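Side-chain contact in uracil-DNA glycosylase (Epstein-Barr virus, PDB 6LYJ), which belongs to the uracil-DNA glycosylase superfamily and folds around a central four-stranded parallel beta-sheet flanked by helices: residues A[185-190]-A[199-204]. Numbering follows the deposited sequence.
Sequences CVFMLW and SLINSK
I201 lays both of its branches against F187, and the contact between the two segments is wholly apolar. Its CG2 methyl sits over one face of the phenyl ring in a CH-pi contact, 3.9 Å from the F187 ring centroid and 20° off the ring normal. The methyl is displaced toward the rim, on the side of CD1 and CE1, with I201 CG2 3.7 Å from F187 CD1. The longer branch goes to the root of the same ring, where I201 CD1 lies 3.5 Å from F187 CD2 and close to CG and CB. With chi1 at -56°, I201 CG2 stands anti to the backbone N and meets the ring face, while CG1 lies beside that N; an extended chi2 brings CD1 to the CG–CD2 side of the ring, where it also reaches L189. There L189 CD1 meets I201 CD1 tip to tip at 4.1 Å.

F187 and L189 are alternate residues of strand 186-190, an inner strand of the central parallel sheet, so both side chains leave the same face. M188 leaves the other, against helix 235-245. Strand 186-190, helix 191-195 and the adjacent parallel strand 207-211 form a beta-alpha-beta crossover; I201, in its loop after the helix, packs on the first face, also touching V208.

N202 OD1 accepts from K204 N at 3.0 Å, closing an Asx turn, while N202 N is hydrogen-bonded to S179 OG of helix 167-181.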
ATOM      1  N   CYS A 185      -1.523   7.231  20.829  1.00 21.34           N
ATOM      2  CA  CYS A 185      -1.046   6.487  19.674  1.00 19.06           C
ATOM      3  C   CYS A 185      -1.030   7.411  18.464  1.00 17.72           C
ATOM      4  O   CYS A 185      -1.810   8.361  18.388  1.00 17.39           O
ATOM      5  CB  CYS A 185      -1.927   5.261  19.417  1.00 17.10           C
ATOM      6  SG  CYS A 185      -1.288   4.112  18.189  1.00 20.00           S
ATOM      7  N   VAL A 186      -0.117   7.133  17.527  1.00 17.61           N
ATOM      8  CA  VAL A 186      -0.048   7.836  16.248  1.00 20.07           C
ATOM      9  C   VAL A 186      -0.635   6.944  15.163  1.00 18.71           C
ATOM     10  O   VAL A 186      -0.369   5.735  15.124  1.00 17.45           O
ATOM     11  CB  VAL A 186       1.400   8.239  15.900  1.00 22.37           C
ATOM     12  CG1 VAL A 186       1.445   8.988  14.569  1.00 21.01           C
ATOM     13  CG2 VAL A 186       2.015   9.077  17.013  1.00 22.89           C
ATOM     14  N   PHE A 187      -1.447   7.535  14.286  1.00 13.56           N
ATOM     15  CA  PHE A 187      -2.043   6.845  13.145  1.00 14.35           C
ATOM     16  C   PHE A 187      -1.641   7.575  11.870  1.00 14.33           C
ATOM     17  O   PHE A 187      -1.919   8.770  11.724  1.00 17.00           O
ATOM     18  CB  PHE A 187      -3.571   6.783  13.262  1.00 15.80           C
ATOM     19  CG  PHE A 187      -4.064   5.975  14.433  1.00 17.91           C
ATOM     20  CD1 PHE A 187      -4.035   6.496  15.719  1.00 22.31           C
ATOM     21  CD2 PHE A 187      -4.553   4.693  14.247  1.00 16.19           C
ATOM     22  CE1 PHE A 187      -4.486   5.753  16.798  1.00 20.98           C
ATOM     23  CE2 PHE A 187      -5.005   3.944  15.320  1.00 17.94           C
ATOM     24  CZ  PHE A 187      -4.973   4.476  16.596  1.00 18.93           C
ATOM     25  N   MET A 188      -0.979   6.865  10.956  1.00 12.43           N
ATOM     26  CA  MET A 188      -0.513   7.437   9.694  1.00 20.16           C
ATOM     27  C   MET A 188      -1.393   6.901   8.568  1.00 17.25           C
ATOM     28  O   MET A 188      -1.332   5.712   8.238  1.00 15.97           O
ATOM     29  CB  MET A 188       0.958   7.109   9.445  1.00 21.03           C
ATOM     30  CG  MET A 188       1.921   7.585  10.534  1.00 22.51           C
ATOM     31  SD  MET A 188       3.630   7.179  10.124  1.00 19.59           S
ATOM     32  CE  MET A 188       4.521   7.860  11.522  1.00 18.07           C
ATOM     33  N   LEU A 189      -2.198   7.782   7.979  1.00 15.24           N
ATOM     34  CA  LEU A 189      -3.158   7.432   6.935  1.00 18.79           C
ATOM     35  C   LEU A 189      -2.726   8.090   5.628  1.00 21.62           C
ATOM     36  O   LEU A 189      -2.854   9.310   5.473  1.00 17.02           O
ATOM     37  CB  LEU A 189      -4.566   7.871   7.340  1.00 19.25           C
ATOM     38  CG  LEU A 189      -4.972   7.479   8.768  1.00 16.57           C
ATOM     39  CD1 LEU A 189      -6.380   7.946   9.112  1.00 17.81           C
ATOM     40  CD2 LEU A 189      -4.861   5.979   8.943  1.00 15.62           C
ATOM     41  N   TRP A 190      -2.224   7.286   4.690  1.00 12.15           N
ATOM     42  CA  TRP A 190      -1.681   7.779   3.425  1.00 12.46           C
ATOM     43  C   TRP A 190      -2.622   7.416   2.282  1.00 14.12           C
ATOM     44  O   TRP A 190      -2.863   6.233   2.028  1.00 16.80           O
ATOM     45  CB  TRP A 190      -0.296   7.187   3.167  1.00 12.26           C
ATOM     46  CG  TRP A 190       0.686   7.438   4.268  1.00 16.22           C
ATOM     47  CD1 TRP A 190       0.780   8.556   5.042  1.00 17.23           C
ATOM     48  CD2 TRP A 190       1.712   6.548   4.721  1.00 16.11           C
ATOM     49  NE1 TRP A 190       1.803   8.420   5.947  1.00 15.91           N
ATOM     50  CE2 TRP A 190       2.393   7.197   5.771  1.00 18.31           C
ATOM     51  CE3 TRP A 190       2.122   5.266   4.340  1.00 16.86           C
ATOM     52  CZ2 TRP A 190       3.464   6.607   6.447  1.00 14.25           C
ATOM     53  CZ3 TRP A 190       3.186   4.682   5.014  1.00 16.21           C
ATOM     54  CH2 TRP A 190       3.845   5.355   6.053  1.00 13.67           C
ATOM     55  N   SER A 199     -12.272   8.479  10.553  1.00 23.91           N
ATOM     56  CA  SER A 199     -13.480   8.606  11.355  1.00 22.57           C
ATOM     57  C   SER A 199     -13.617   7.508  12.403  1.00 19.84           C
ATOM     58  O   SER A 199     -14.491   7.610  13.269  1.00 20.65           O
ATOM     59  CB  SER A 199     -14.706   8.617  10.440  1.00 18.14           C
ATOM     60  OG  SER A 199     -14.810   7.397   9.725  1.00 16.80           O
ATOM     61  N   LEU A 200     -12.788   6.464  12.338  1.00 16.92           N
ATOM     62  CA  LEU A 200     -12.752   5.442  13.376  1.00 19.85           C
ATOM     63  C   LEU A 200     -11.903   5.839  14.576  1.00 21.19           C
ATOM     64  O   LEU A 200     -12.001   5.189  15.622  1.00 23.75           O
ATOM     65  CB  LEU A 200     -12.212   4.126  12.803  1.00 17.74           C
ATOM     66  CG  LEU A 200     -12.985   3.468  11.659  1.00 16.54           C
ATOM     67  CD1 LEU A 200     -12.240   2.243  11.142  1.00 15.64           C
ATOM     68  CD2 LEU A 200     -14.376   3.084  12.125  1.00 20.75           C
ATOM     69  N   ILE A 201     -11.086   6.883  14.460  1.00 17.75           N
ATOM     70  CA  ILE A 201     -10.041   7.185  15.432  1.00 17.57           C
ATOM     71  C   ILE A 201     -10.426   8.429  16.220  1.00 19.58           C
ATOM     72  O   ILE A 201     -10.907   9.415  15.651  1.00 18.72           O
ATOM     73  CB  ILE A 201      -8.677   7.381  14.743  1.00 18.43           C
ATOM     74  CG1 ILE A 201      -8.314   6.150  13.905  1.00 18.91           C
ATOM     75  CG2 ILE A 201      -7.593   7.674  15.777  1.00 15.53           C
ATOM     76  CD1 ILE A 201      -7.294   6.429  12.817  1.00 12.95           C
ATOM     77  N   ASN A 202     -10.219   8.375  17.534  1.00 18.16           N
ATOM     78  CA  ASN A 202     -10.467   9.509  18.420  1.00 20.34           C
ATOM     79  C   ASN A 202      -9.296  10.476  18.280  1.00 23.67           C
ATOM     80  O   ASN A 202      -8.254  10.306  18.918  1.00 24.18           O
ATOM     81  CB  ASN A 202     -10.639   9.026  19.856  1.00 23.89           C
ATOM     82  CG  ASN A 202     -11.000  10.144  20.823  1.00 29.05           C
ATOM     83  OD1 ASN A 202     -10.797  11.325  20.542  1.00 29.46           O
ATOM     84  ND2 ASN A 202     -11.537   9.767  21.974  1.00 31.36           N
ATOM     85  N   SER A 203      -9.465  11.510  17.453  1.00 25.36           N
ATOM     86  CA  SER A 203      -8.374  12.434  17.167  1.00 32.15           C
ATOM     87  C   SER A 203      -8.121  13.438  18.285  1.00 36.90           C
ATOM     88  O   SER A 203      -7.246  14.298  18.133  1.00 40.67           O
ATOM     89  CB  SER A 203      -8.643  13.184  15.857  1.00 36.01           C
ATOM     90  OG  SER A 203      -9.868  13.895  15.913  1.00 42.15           O
ATOM     91  N   LYS A 204      -8.854  13.362  19.396  1.00 39.11           N
ATOM     92  CA  LYS A 204      -8.462  14.098  20.590  1.00 42.69           C
ATOM     93  C   LYS A 204      -7.470  13.323  21.447  1.00 37.70           C
ATOM     94  O   LYS A 204      -6.549  13.921  22.016  1.00 39.68           O
ATOM     95  CB  LYS A 204      -9.693  14.473  21.419  1.00 50.94           C
ATOM     96  CG  LYS A 204     -10.571  15.549  20.788  1.00 56.93           C
ATOM     97  CD  LYS A 204      -9.782  16.816  20.452  1.00 61.70           C
ATOM     98  CE  LYS A 204      -9.015  17.370  21.657  1.00 65.46           C
ATOM     99  NZ  LYS A 204      -9.903  18.028  22.653  1.00 68.13           N
TER